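Local coordinates for protein chitinase (Chromobacterium violaceum, PDB 4TXG) that probably binds chitin and hydrolyses its glycosidic bonds, as a glycoside hydrolase of family 18, at residues L528-A533 / L551-R557; P521-A525 / Y536-Y540; N339-V343 / G379-G385. The contacts are given in a common frame with arbitrary orientation. Residues are numbered along the deposited sequence.

How the contacts relate
Contact 3 comes first along the chain and closes before the other two open. It joins helix 338-360 to the loop before strand 391-395, within the (beta/alpha)8 barrel of the family 18 fold. Contacts 1 and 2 both use helix 522-530 and interleave in sequence. Both lie between barrel strands 457-462 and 599-603, consistent with the alpha+beta insertion found in many family 18 chitinases. Their centres are about 13 Å apart and they touch, Ala533 O lying 3.2 Å from His524 CE1. The centre of contact 3 is about 45 Å from that of contact 1 and about 40 Å from that of contact 2, across the chain's centre, so contact 3 is independent of the other two, which form one continuous patch.

Contact 1 (L528-A533 / L551-R557); sequences LEKGLA and LTGSYQR. With CS (cesium ion), chain C.
Leu528 overlaps one face of the Tyr555 ring, its CB 4.0 Å from the centroid, 13° off the normal (CH-pi). Leu528 CD2 (chi1 m, chi2 t) is 4.0 Å from both Tyr555 CE1 and Leu551 CD1. Helix 522-530 ends in a Schellman motif, Gly531 having phi/psi 81/27 and its N bonded to Leu528 O (3.0 Å). Leu551 CD1 packs against this turn, 3.6 Å from Gly531 C. Extended chain 551-557, Gly553 at phi/psi 72/-162, leads into strand 556-560, with Glu529-Tyr555 the closest CA pair (5.2 Å). Glu529 OE2 is 3.4 Å from Arg557 CD but 4.5 Å from Arg557 NE, beyond a salt bridge; Glu529 pairs with Lys526, Arg557 with Asp581. Leu528 and Tyr555 meet Leu577, packing the helix onto the insertion's antiparallel sheet. Water 1 joins Leu528 O (2.8 Å) to Tyr555 N (2.9 Å), and cesium is 3.0 Å from Glu529 O and Tyr555 O (Ser554 OG, long, 3.6 Å). The centre is apolar, Glu529 and Arg557 merely touch, and water and cation bridge the backbones.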
ATOM      1  N   LEU A 528     -24.451   4.027  15.137  1.00 11.11           N
ATOM      2  CA  LEU A 528     -24.832   5.441  15.089  1.00 13.16           C
ATOM      3  C   LEU A 528     -25.924   5.662  14.049  1.00 13.55           C
ATOM      4  O   LEU A 528     -26.878   6.408  14.284  1.00 13.41           O
ATOM      5  CB  LEU A 528     -23.621   6.327  14.784  1.00 11.81           C
ATOM      6  CG  LEU A 528     -22.587   6.415  15.911  1.00 13.07           C
ATOM      7  CD1 LEU A 528     -21.437   7.325  15.504  1.00 11.89           C
ATOM      8  CD2 LEU A 528     -23.240   6.904  17.208  1.00 12.79           C
ATOM      9  N   GLU A 529     -25.775   4.995  12.905  1.00 12.88           N
ATOM     10  CA  GLU A 529     -26.762   5.039  11.822  1.00 14.78           C
ATOM     11  C   GLU A 529     -28.129   4.562  12.323  1.00 16.09           C
ATOM     12  O   GLU A 529     -29.185   5.098  11.944  1.00 18.75           O
ATOM     13  CB  GLU A 529     -26.279   4.174  10.636  1.00 16.01           C
ATOM     14  CG  GLU A 529     -27.202   4.207   9.414  1.00 18.51           C
ATOM     15  CD  GLU A 529     -26.792   3.228   8.308  1.00 22.16           C
ATOM     16  OE1 GLU A 529     -25.661   2.688   8.347  1.00 18.86           O
ATOM     17  OE2 GLU A 529     -27.617   2.993   7.391  1.00 23.60           O
ATOM     18  N   LYS A 530     -28.095   3.561  13.196  1.00 18.37           N
ATOM     19  CA  LYS A 530     -29.300   2.958  13.759  1.00 16.48           C
ATOM     20  C   LYS A 530     -29.872   3.737  14.936  1.00 17.52           C
ATOM     21  O   LYS A 530     -30.960   3.422  15.416  1.00 22.80           O
ATOM     22  CB  LYS A 530     -29.009   1.530  14.214  1.00 21.08           C
ATOM     23  CG  LYS A 530     -28.809   0.545  13.096  1.00 30.14           C
ATOM     24  CD  LYS A 530     -30.134  -0.079  12.684  1.00 39.25           C
ATOM     25  CE  LYS A 530     -30.844  -0.673  13.887  1.00 46.22           C
ATOM     26  NZ  LYS A 530     -31.919  -1.631  13.494  1.00 49.63           N
ATOM     27  N   GLY A 531     -29.139   4.736  15.410  1.00 16.42           N
ATOM     28  CA  GLY A 531     -29.556   5.500  16.575  1.00 16.05           C
ATOM     29  C   GLY A 531     -29.248   4.807  17.893  1.00 17.82           C
ATOM     30  O   GLY A 531     -29.939   5.023  18.898  1.00 18.74           O
ATOM     31  N   LEU A 532     -28.213   3.969  17.883  1.00 17.53           N
ATOM     32  CA  LEU A 532     -27.768   3.229  19.064  1.00 15.26           C
ATOM     33  C   LEU A 532     -26.400   3.742  19.504  1.00 15.02           C
ATOM     34  O   LEU A 532     -25.516   3.963  18.671  1.00 13.42           O
ATOM     35  CB  LEU A 532     -27.698   1.724  18.769  1.00 15.12           C
ATOM     36  CG  LEU A 532     -29.001   1.058  18.314  1.00 16.98           C
ATOM     37  CD1 LEU A 532     -28.731  -0.362  17.836  1.00 16.46           C
ATOM     38  CD2 LEU A 532     -30.043   1.070  19.431  1.00 18.39           C
ATOM     39  N   ALA A 533     -26.216   3.928  20.804  1.00 14.86           N
ATOM     40  CA  ALA A 533     -24.974   4.528  21.296  1.00 16.77           C
ATOM     41  C   ALA A 533     -23.852   3.506  21.413  1.00 17.23           C
ATOM     42  O   ALA A 533     -22.676   3.853  21.292  1.00 16.86           O
ATOM     43  CB  ALA A 533     -25.210   5.198  22.645  1.00 18.07           C
ATOM     44  N   LEU A 551     -25.704  10.462  22.331  1.00 21.57           N
ATOM     45  CA  LEU A 551     -26.212  10.496  20.973  1.00 25.45           C
ATOM     46  C   LEU A 551     -27.191  11.651  20.816  1.00 25.20           C
ATOM     47  O   LEU A 551     -28.278  11.637  21.391  1.00 29.52           O
ATOM     48  CB  LEU A 551     -26.870   9.160  20.608  1.00 31.63           C
ATOM     49  CG  LEU A 551     -26.624   8.700  19.167  1.00 34.12           C
ATOM     50  CD1 LEU A 551     -26.779   7.203  19.045  1.00 36.84           C
ATOM     51  CD2 LEU A 551     -27.581   9.410  18.217  1.00 36.17           C
ATOM     52  N   THR A 552     -26.791  12.659  20.047  1.00 21.58           N
ATOM     53  CA  THR A 552     -27.652  13.802  19.755  1.00 24.94           C
ATOM     54  C   THR A 552     -27.834  13.962  18.247  1.00 24.26           C
ATOM     55  O   THR A 552     -26.930  13.664  17.467  1.00 20.72           O
ATOM     56  CB  THR A 552     -27.083  15.104  20.350  1.00 31.69           C
ATOM     57  OG1 THR A 552     -25.728  15.278  19.918  1.00 31.66           O
ATOM     58  CG2 THR A 552     -27.107  15.047  21.867  1.00 35.40           C
ATOM     59  N   GLY A 553     -29.006  14.430  17.839  1.00 24.61           N
ATOM     60  CA  GLY A 553     -29.304  14.581  16.429  1.00 25.25           C
ATOM     61  C   GLY A 553     -29.508  13.239  15.756  1.00 26.51           C
ATOM     62  O   GLY A 553     -29.744  12.229  16.418  1.00 26.81           O
ATOM     63  N   SER A 554     -29.419  13.231  14.431  1.00 21.64           N
ATOM     64  CA  SER A 554     -29.617  12.016  13.658  1.00 22.38           C
ATOM     65  C   SER A 554     -28.472  11.812  12.671  1.00 17.94           C
ATOM     66  O   SER A 554     -28.095  12.736  11.951  1.00 17.85           O
ATOM     67  CB  SER A 554     -30.954  12.067  12.916  1.00 29.14           C
ATOM     68  OG  SER A 554     -31.066  10.988  12.004  1.00 35.77           O
ATOM     69  N   TYR A 555     -27.919  10.603  12.643  1.00 13.63           N
ATOM     70  CA  TYR A 555     -26.863  10.278  11.692  1.00 11.69           C
ATOM     71  C   TYR A 555     -27.468   9.703  10.418  1.00 17.22           C
ATOM     72  O   TYR A 555     -27.861   8.534  10.379  1.00 19.66           O
ATOM     73  CB  TYR A 555     -25.867   9.284  12.300  1.00 11.42           C
ATOM     74  CG  TYR A 555     -25.088   9.820  13.489  1.00 12.00           C
ATOM     75  CD1 TYR A 555     -25.629   9.790  14.769  1.00 15.82           C
ATOM     76  CD2 TYR A 555     -23.806  10.338  13.329  1.00 13.58           C
ATOM     77  CE1 TYR A 555     -24.914  10.260  15.860  1.00 16.43           C
ATOM     78  CE2 TYR A 555     -23.082  10.814  14.414  1.00 15.66           C
ATOM     79  CZ  TYR A 555     -23.644  10.771  15.676  1.00 16.53           C
ATOM     80  OH  TYR A 555     -22.936  11.247  16.760  1.00 15.88           O
ATOM     81  N   GLN A 556     -27.551  10.525   9.378  1.00 11.64           N
ATOM     82  CA  GLN A 556     -28.169  10.102   8.123  1.00 12.79           C
ATOM     83  C   GLN A 556     -27.138   9.507   7.175  1.00 14.28           C
ATOM     84  O   GLN A 556     -26.133  10.146   6.863  1.00 12.16           O
ATOM     85  CB  GLN A 556     -28.872  11.283   7.453  1.00 17.70           C
ATOM     86  CG  GLN A 556     -29.366  10.988   6.053  1.00 24.82           C
ATOM     87  CD  GLN A 556     -29.648  12.251   5.260  1.00 36.48           C
ATOM     88  OE1 GLN A 556     -28.766  13.101   5.084  1.00 36.24           O
ATOM     89  NE2 GLN A 556     -30.881  12.385   4.779  1.00 41.27           N
ATOM     90  N   ARG A 557     -27.378   8.287   6.703  1.00 10.94           N
ATOM     91  CA  ARG A 557     -26.451   7.695   5.740  1.00 13.01           C
ATOM     92  C   ARG A 557     -26.649   8.296   4.357  1.00 14.95           C
ATOM     93  O   ARG A 557     -27.775   8.430   3.870  1.00 15.56           O
ATOM     94  CB  ARG A 557     -26.610   6.175   5.675  1.00 14.27           C
ATOM     95  CG  ARG A 557     -25.636   5.501   4.699  1.00 12.40           C
ATOM     96  CD  ARG A 557     -25.826   3.994   4.695  1.00 15.98           C
ATOM     97  NE  ARG A 557     -24.932   3.328   3.749  1.00 15.03           N
ATOM     98  CZ  ARG A 557     -25.149   3.259   2.437  1.00 15.44           C
ATOM     99  NH1 ARG A 557     -26.225   3.831   1.896  1.00 17.57           N
ATOM    100  NH2 ARG A 557     -24.285   2.619   1.664  1.00 15.64           N
TER
HETATM  101 CS    CS C 802     -30.667   7.591  10.985  1.00 52.76          CS
HETATM  102  O   HOH W   1     -28.969   8.294  14.081  1.00 15.75           O

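Contact 2 (P521-A525 / Y536-Y540); sequences PMWHA and YLAAY
Tyr536 begins the second segment and makes most of its contact with helix 522-530, although the backbones stay well apart: the nearest CA pair, His524-Tyr536, is 9.4 Å. With chi1 at 42° (p), its ring faces the helix. The Trp523 six-membered ring presents its edge to the Tyr536 face in a T-shaped pair, with centroids 4.9 Å apart, planes at 84° and Trp523 CZ3 3.7 Å from Tyr536 CZ. Tyr536 OH continues to the next helical residue, where it hydrogen-bonds His524 ND1 at 2.7 Å with an angle of 163°; it also bonds Asn527 one turn on. His524 (chi1 t) turns its ring edge to that hydroxyl. Leu537 (chi1 m, chi2 t) then brings CD2 to 4.1 Å from His524 CE1. Next comes a 3-10 turn that ends at Tyr540, with Tyr540 N bonded to Leu537 O at 3.0 Å. Tyr540 (chi1 m) points its CA-CB bond toward the helix; Tyr540 OH lies 3.5 Å and Tyr540 CE2 4.0 Å from Trp523 CH2, ring edge to ring edge. Pro521 is the N-cap residue, and Trp523 has chi1 at 29°, off the usual wells. Trp523, His524 and Tyr536 form a buried aromatic cluster in the part inserted between barrel strands 457-462 and 599-603, where Trp523 also touches Tyr609 of strand 609-612 and Tyr622 of strand 621-624. Within it Trp523 NE1 bonds Ala606 O and His524 NE2 bonds Ile501 O; separately, Tyr540 OH bonds Trp505 NE1. The cluster therefore combines ring packing with directional bonds that fix ring orientation.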
ATOM      1  N   PRO A 521     -14.631   2.064  14.770  1.00  8.21           N
ATOM      2  CA  PRO A 521     -14.812   0.823  14.010  1.00  8.04           C
ATOM      3  C   PRO A 521     -16.124   0.896  13.241  1.00  8.72           C
ATOM      4  O   PRO A 521     -17.022   1.621  13.681  1.00  8.71           O
ATOM      5  CB  PRO A 521     -14.862  -0.252  15.097  1.00  8.46           C
ATOM      6  CG  PRO A 521     -15.425   0.463  16.296  1.00  9.09           C
ATOM      7  CD  PRO A 521     -14.829   1.864  16.218  1.00  9.07           C
ATOM      8  N   MET A 522     -16.255   0.170  12.133  1.00  7.82           N
ATOM      9  CA  MET A 522     -17.487   0.287  11.356  1.00  9.20           C
ATOM     10  C   MET A 522     -18.716  -0.246  12.110  1.00  8.45           C
ATOM     11  O   MET A 522     -19.842   0.189  11.832  1.00  8.68           O
ATOM     12  CB  MET A 522     -17.338  -0.406   9.992  1.00  7.66           C
ATOM     13  CG  MET A 522     -16.827   0.546   8.883  1.00  8.56           C
ATOM     14  SD  MET A 522     -17.777   2.084   8.788  1.00 10.36           S
ATOM     15  CE  MET A 522     -19.419   1.439   8.502  1.00  9.35           C
ATOM     16  N   TRP A 523     -18.536  -1.155  13.074  1.00  8.98           N
ATOM     17  CA  TRP A 523     -19.707  -1.553  13.863  1.00  9.35           C
ATOM     18  C   TRP A 523     -20.268  -0.370  14.643  1.00  9.98           C
ATOM     19  O   TRP A 523     -21.487  -0.242  14.798  1.00 10.15           O
ATOM     20  CB  TRP A 523     -19.423  -2.709  14.841  1.00  9.70           C
ATOM     21  CG  TRP A 523     -18.018  -2.864  15.407  1.00 10.02           C
ATOM     22  CD1 TRP A 523     -16.962  -3.507  14.810  1.00 10.63           C
ATOM     23  CD2 TRP A 523     -17.554  -2.466  16.710  1.00 10.93           C
ATOM     24  NE1 TRP A 523     -15.871  -3.498  15.643  1.00  9.19           N
ATOM     25  CE2 TRP A 523     -16.202  -2.864  16.812  1.00  9.59           C
ATOM     26  CE3 TRP A 523     -18.140  -1.788  17.786  1.00 10.26           C
ATOM     27  CZ2 TRP A 523     -15.425  -2.608  17.949  1.00 12.41           C
ATOM     28  CZ3 TRP A 523     -17.374  -1.541  18.918  1.00 13.74           C
ATOM     29  CH2 TRP A 523     -16.027  -1.948  18.988  1.00 13.50           C
ATOM     30  N   HIS A 524     -19.397   0.510  15.127  1.00 10.16           N
ATOM     31  CA  HIS A 524     -19.906   1.650  15.869  1.00  9.79           C
ATOM     32  C   HIS A 524     -20.618   2.617  14.921  1.00 13.07           C
ATOM     33  O   HIS A 524     -21.676   3.140  15.260  1.00 10.11           O
ATOM     34  CB  HIS A 524     -18.793   2.367  16.645  1.00 10.34           C
ATOM     35  CG  HIS A 524     -19.304   3.504  17.480  1.00 10.60           C
ATOM     36  ND1 HIS A 524     -20.259   3.334  18.451  1.00 11.68           N
ATOM     37  CD2 HIS A 524     -19.013   4.829  17.456  1.00 10.04           C
ATOM     38  CE1 HIS A 524     -20.531   4.507  19.011  1.00 12.96           C
ATOM     39  NE2 HIS A 524     -19.795   5.426  18.415  1.00 10.62           N
ATOM     40  N   ALA A 525     -20.067   2.823  13.724  1.00 10.59           N
ATOM     41  CA  ALA A 525     -20.732   3.655  12.723  1.00  9.08           C
ATOM     42  C   ALA A 525     -22.101   3.087  12.331  1.00 12.85           C
ATOM     43  O   ALA A 525     -23.039   3.836  12.068  1.00 13.80           O
ATOM     44  CB  ALA A 525     -19.846   3.808  11.487  1.00 10.44           C
ATOM     45  N   TYR A 536     -20.823  -0.877  24.624  1.00 18.32           N
ATOM     46  CA  TYR A 536     -19.387  -1.011  24.859  1.00 16.94           C
ATOM     47  C   TYR A 536     -18.679   0.302  25.222  1.00 17.63           C
ATOM     48  O   TYR A 536     -17.476   0.303  25.461  1.00 17.69           O
ATOM     49  CB  TYR A 536     -18.733  -1.602  23.599  1.00 15.22           C
ATOM     50  CG  TYR A 536     -19.305  -0.982  22.338  1.00 14.25           C
ATOM     51  CD1 TYR A 536     -18.957   0.307  21.960  1.00 12.02           C
ATOM     52  CD2 TYR A 536     -20.237  -1.665  21.560  1.00 15.32           C
ATOM     53  CE1 TYR A 536     -19.505   0.907  20.831  1.00 12.31           C
ATOM     54  CE2 TYR A 536     -20.782  -1.084  20.420  1.00 14.74           C
ATOM     55  CZ  TYR A 536     -20.415   0.204  20.064  1.00 13.81           C
ATOM     56  OH  TYR A 536     -20.961   0.786  18.941  1.00 12.94           O
ATOM     57  N   LEU A 537     -19.400   1.421  25.236  1.00 14.33           N
ATOM     58  CA  LEU A 537     -18.742   2.715  25.436  1.00 14.94           C
ATOM     59  C   LEU A 537     -17.949   2.766  26.739  1.00 16.09           C
ATOM     60  O   LEU A 537     -16.803   3.216  26.758  1.00 20.34           O
ATOM     61  CB  LEU A 537     -19.753   3.863  25.410  1.00 16.58           C
ATOM     62  CG  LEU A 537     -20.367   4.253  24.065  1.00 16.94           C
ATOM     63  CD1 LEU A 537     -21.212   5.512  24.229  1.00 20.39           C
ATOM     64  CD2 LEU A 537     -19.302   4.435  22.958  1.00 15.49           C
ATOM     65  N   ALA A 538     -18.564   2.299  27.823  1.00 20.08           N
ATOM     66  CA  ALA A 538     -17.920   2.328  29.131  1.00 23.02           C
ATOM     67  C   ALA A 538     -16.636   1.496  29.121  1.00 24.73           C
ATOM     68  O   ALA A 538     -15.646   1.864  29.759  1.00 25.68           O
ATOM     69  CB  ALA A 538     -18.875   1.833  30.213  1.00 24.63           C
ATOM     70  N   ALA A 539     -16.640   0.398  28.368  1.00 20.93           N
ATOM     71  CA  ALA A 539     -15.465  -0.469  28.281  1.00 21.16           C
ATOM     72  C   ALA A 539     -14.282   0.229  27.608  1.00 21.76           C
ATOM     73  O   ALA A 539     -13.136  -0.192  27.785  1.00 26.47           O
ATOM     74  CB  ALA A 539     -15.811  -1.763  27.539  1.00 24.39           C
ATOM     75  N   TYR A 540     -14.556   1.287  26.840  1.00 16.02           N
ATOM     76  CA  TYR A 540     -13.502   2.089  26.223  1.00 17.62           C
ATOM     77  C   TYR A 540     -13.107   3.269  27.110  1.00 22.39           C
ATOM     78  O   TYR A 540     -12.334   4.133  26.696  1.00 24.10           O
ATOM     79  CB  TYR A 540     -13.935   2.600  24.842  1.00 18.80           C
ATOM     80  CG  TYR A 540     -13.729   1.577  23.744  1.00 16.07           C
ATOM     81  CD1 TYR A 540     -12.448   1.221  23.337  1.00 17.89           C
ATOM     82  CD2 TYR A 540     -14.809   0.960  23.129  1.00 16.45           C
ATOM     83  CE1 TYR A 540     -12.245   0.270  22.349  1.00 16.13           C
ATOM     84  CE2 TYR A 540     -14.617   0.005  22.134  1.00 13.57           C
ATOM     85  CZ  TYR A 540     -13.332  -0.331  21.749  1.00 14.20           C
ATOM     86  OH  TYR A 540     -13.135  -1.273  20.768  1.00 14.47           O
TER

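Contact 3 (N339-V343 / G379-G385); sequences NKGYV and GMETFQG
Asn339 begins the helical segment and is its main polar contact. Its CA-CB bond points toward the 379-385 loop, its CA is 6.3 Å from that of Met380, and with chi1 at -84° (m) its amide reaches the loop backbone. Asn339 ND2 donates to Gly379 O at 3.0 Å and 169°; Gly379 O also accepts from Ser318. Asn339 OD1 lies 3.2 Å from Met380 C and 3.6 Å from Glu381 CG, and accepts a hydrogen bond from water 2 at 2.9 Å. That water donates as well to Gln384 OE1 at 2.8 Å. One helical turn along, Tyr342 (chi1 t) sends its ring edge to Phe383, with Tyr342 CE2 3.7 Å from Phe383 CE1; the rings meet obliquely, centroids 5.9 Å apart and planes at 65°. Val343 follows, its CG2 4.0 Å from Gly385 N and 4.2 Å from Gln384 CB, where the Val343 and Gly385 CA atoms come within 5.0 Å. The loop is shaped by a type II' turn from Met380 to Phe383, closed by Phe383 N to Met380 O at 2.9 Å, with Glu381 at phi/psi 52/-118. Gln384 NE2 to Glu381 OE1 (2.9 Å) and Thr382 N to Gln384 OE1 (3.2 Å) are hydrogen bonds within the loop. The contact packs barrel helix 338-360 against the loop between barrel strands 365-371 and 391-395, and Glu381 and Thr382 touch Phe666 beyond the barrel. Chemically, a directed hydrogen bond from the Asn339 amide and a water bridge set the loop's position, while Tyr342 packs on Phe383 and Val343 lies against Gln384 and Gly385.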
ATOM      1  N   ASN A 339      15.399   7.356  -1.328  1.00  7.34           N
ATOM      2  CA  ASN A 339      15.069   6.443  -2.417  1.00  7.72           C
ATOM      3  C   ASN A 339      16.137   5.359  -2.596  1.00  7.26           C
ATOM      4  O   ASN A 339      15.804   4.182  -2.720  1.00  8.04           O
ATOM      5  CB  ASN A 339      14.878   7.202  -3.732  1.00  7.70           C
ATOM      6  CG  ASN A 339      13.481   7.767  -3.862  1.00  8.25           C
ATOM      7  OD1 ASN A 339      12.578   7.101  -4.369  1.00 10.43           O
ATOM      8  ND2 ASN A 339      13.288   8.980  -3.370  1.00  8.18           N
ATOM      9  N   LYS A 340      17.406   5.760  -2.622  1.00  7.61           N
ATOM     10  CA  LYS A 340      18.501   4.784  -2.708  1.00  8.52           C
ATOM     11  C   LYS A 340      18.510   3.838  -1.508  1.00  7.70           C
ATOM     12  O   LYS A 340      18.791   2.641  -1.641  1.00  7.68           O
ATOM     13  CB  LYS A 340      19.854   5.487  -2.805  1.00 11.57           C
ATOM     14  CG  LYS A 340      20.007   6.336  -4.041  1.00 21.05           C
ATOM     15  CD  LYS A 340      20.031   5.476  -5.278  1.00 25.54           C
ATOM     16  CE  LYS A 340      21.460   5.198  -5.706  1.00 26.73           C
ATOM     17  NZ  LYS A 340      22.221   6.404  -6.202  1.00 25.75           N
ATOM     18  N   GLY A 341      18.215   4.379  -0.330  1.00  7.71           N
ATOM     19  CA  GLY A 341      18.202   3.570   0.878  1.00  7.70           C
ATOM     20  C   GLY A 341      17.112   2.520   0.832  1.00  9.97           C
ATOM     21  O   GLY A 341      17.291   1.389   1.291  1.00  8.59           O
ATOM     22  N   TYR A 342      15.964   2.897   0.279  1.00  7.09           N
ATOM     23  CA  TYR A 342      14.817   1.998   0.238  1.00  8.22           C
ATOM     24  C   TYR A 342      15.025   0.904  -0.796  1.00  8.62           C
ATOM     25  O   TYR A 342      14.694  -0.264  -0.566  1.00  8.99           O
ATOM     26  CB  TYR A 342      13.565   2.803  -0.072  1.00  7.21           C
ATOM     27  CG  TYR A 342      12.249   2.082   0.043  1.00  8.50           C
ATOM     28  CD1 TYR A 342      11.838   1.509   1.247  1.00  6.31           C
ATOM     29  CD2 TYR A 342      11.383   2.033  -1.039  1.00 10.27           C
ATOM     30  CE1 TYR A 342      10.597   0.899   1.350  1.00  8.13           C
ATOM     31  CE2 TYR A 342      10.155   1.425  -0.943  1.00 11.63           C
ATOM     32  CZ  TYR A 342       9.767   0.859   0.247  1.00 11.71           C
ATOM     33  OH  TYR A 342       8.530   0.260   0.318  1.00 11.24           O
ATOM     34  N   VAL A 343      15.581   1.283  -1.939  1.00  7.35           N
ATOM     35  CA  VAL A 343      15.909   0.295  -2.961  1.00  8.78           C
ATOM     36  C   VAL A 343      16.948  -0.692  -2.418  1.00  8.86           C
ATOM     37  O   VAL A 343      16.819  -1.905  -2.610  1.00  7.19           O
ATOM     38  CB  VAL A 343      16.415   0.973  -4.246  1.00 10.00           C
ATOM     39  CG1 VAL A 343      17.047  -0.036  -5.177  1.00 14.02           C
ATOM     40  CG2 VAL A 343      15.248   1.682  -4.930  1.00 12.02           C
ATOM     41  N   GLY A 379       7.810  12.252  -4.546  1.00  6.71           N
ATOM     42  CA  GLY A 379       9.157  12.181  -4.009  1.00  6.89           C
ATOM     43  C   GLY A 379       9.733  10.774  -3.998  1.00  7.34           C
ATOM     44  O   GLY A 379      10.711  10.517  -3.309  1.00  7.61           O
ATOM     45  N   MET A 380       9.136   9.863  -4.758  1.00  6.52           N
ATOM     46  CA  MET A 380       9.609   8.478  -4.757  1.00  6.40           C
ATOM     47  C   MET A 380      10.050   7.994  -6.145  1.00  6.49           C
ATOM     48  O   MET A 380       9.951   6.799  -6.457  1.00  7.73           O
ATOM     49  CB  MET A 380       8.517   7.578  -4.157  1.00  8.93           C
ATOM     50  CG  MET A 380       8.279   7.923  -2.674  1.00  8.01           C
ATOM     51  SD  MET A 380       6.839   7.190  -1.880  1.00  8.47           S
ATOM     52  CE  MET A 380       7.280   5.463  -1.976  1.00  9.39           C
ATOM     53  N   GLU A 381      10.559   8.936  -6.946  1.00  7.63           N
ATOM     54  CA  GLU A 381      11.146   8.664  -8.258  1.00  6.96           C
ATOM     55  C   GLU A 381      10.183   7.833  -9.111  1.00  6.79           C
ATOM     56  O   GLU A 381       9.083   8.298  -9.382  1.00  8.23           O
ATOM     57  CB  GLU A 381      12.525   8.004  -8.084  1.00  7.98           C
ATOM     58  CG  GLU A 381      13.462   8.970  -7.306  1.00  7.78           C
ATOM     59  CD  GLU A 381      14.926   8.563  -7.273  1.00 14.92           C
ATOM     60  OE1 GLU A 381      15.295   7.559  -7.923  1.00 17.03           O
ATOM     61  OE2 GLU A 381      15.718   9.272  -6.596  1.00 17.25           O
ATOM     62  N   THR A 382      10.569   6.624  -9.514  1.00  6.90           N
ATOM     63  CA  THR A 382       9.650   5.735 -10.235  1.00  6.66           C
ATOM     64  C   THR A 382       9.342   4.451  -9.455  1.00  9.81           C
ATOM     65  O   THR A 382       8.931   3.444 -10.040  1.00  7.61           O
ATOM     66  CB  THR A 382      10.214   5.337 -11.621  1.00  6.95           C
ATOM     67  OG1 THR A 382      11.433   4.591 -11.460  1.00  7.99           O
ATOM     68  CG2 THR A 382      10.495   6.571 -12.463  1.00 10.62           C
ATOM     69  N   PHE A 383       9.520   4.497  -8.140  1.00  6.28           N
ATOM     70  CA  PHE A 383       9.342   3.315  -7.290  1.00  6.11           C
ATOM     71  C   PHE A 383      10.097   2.111  -7.862  1.00  7.33           C
ATOM     72  O   PHE A 383       9.530   1.032  -8.062  1.00  6.58           O
ATOM     73  CB  PHE A 383       7.855   2.983  -7.106  1.00  7.91           C
ATOM     74  CG  PHE A 383       7.538   2.451  -5.731  1.00  7.59           C
ATOM     75  CD1 PHE A 383       8.297   1.420  -5.191  1.00 13.20           C
ATOM     76  CD2 PHE A 383       6.529   3.012  -4.965  1.00 11.88           C
ATOM     77  CE1 PHE A 383       8.031   0.931  -3.927  1.00 12.69           C
ATOM     78  CE2 PHE A 383       6.267   2.524  -3.692  1.00  9.79           C
ATOM     79  CZ  PHE A 383       7.018   1.493  -3.180  1.00 10.35           C
ATOM     80  N   GLN A 384      11.382   2.320  -8.124  1.00  7.71           N
ATOM     81  CA  GLN A 384      12.241   1.285  -8.682  1.00  6.65           C
ATOM     82  C   GLN A 384      12.216  -0.009  -7.856  1.00  9.51           C
ATOM     83  O   GLN A 384      12.412  -1.098  -8.394  1.00 11.09           O
ATOM     84  CB  GLN A 384      13.678   1.811  -8.789  1.00  6.91           C
ATOM     85  CG  GLN A 384      13.861   2.955  -9.803  1.00  9.16           C
ATOM     86  CD  GLN A 384      13.756   4.329  -9.177  1.00 11.68           C
ATOM     87  OE1 GLN A 384      12.812   4.615  -8.432  1.00 14.42           O
ATOM     88  NE2 GLN A 384      14.730   5.199  -9.475  1.00 12.47           N
ATOM     89  N   GLY A 385      11.941   0.119  -6.560  1.00  7.87           N
ATOM     90  CA  GLY A 385      11.916  -1.023  -5.658  1.00  8.64           C
ATOM     91  C   GLY A 385      10.789  -2.029  -5.880  1.00  9.88           C
ATOM     92  O   GLY A 385      10.824  -3.113  -5.309  1.00  7.24           O
TER
HETATM   93  O   HOH W   2      13.334   4.711  -5.729  1.00 14.42           O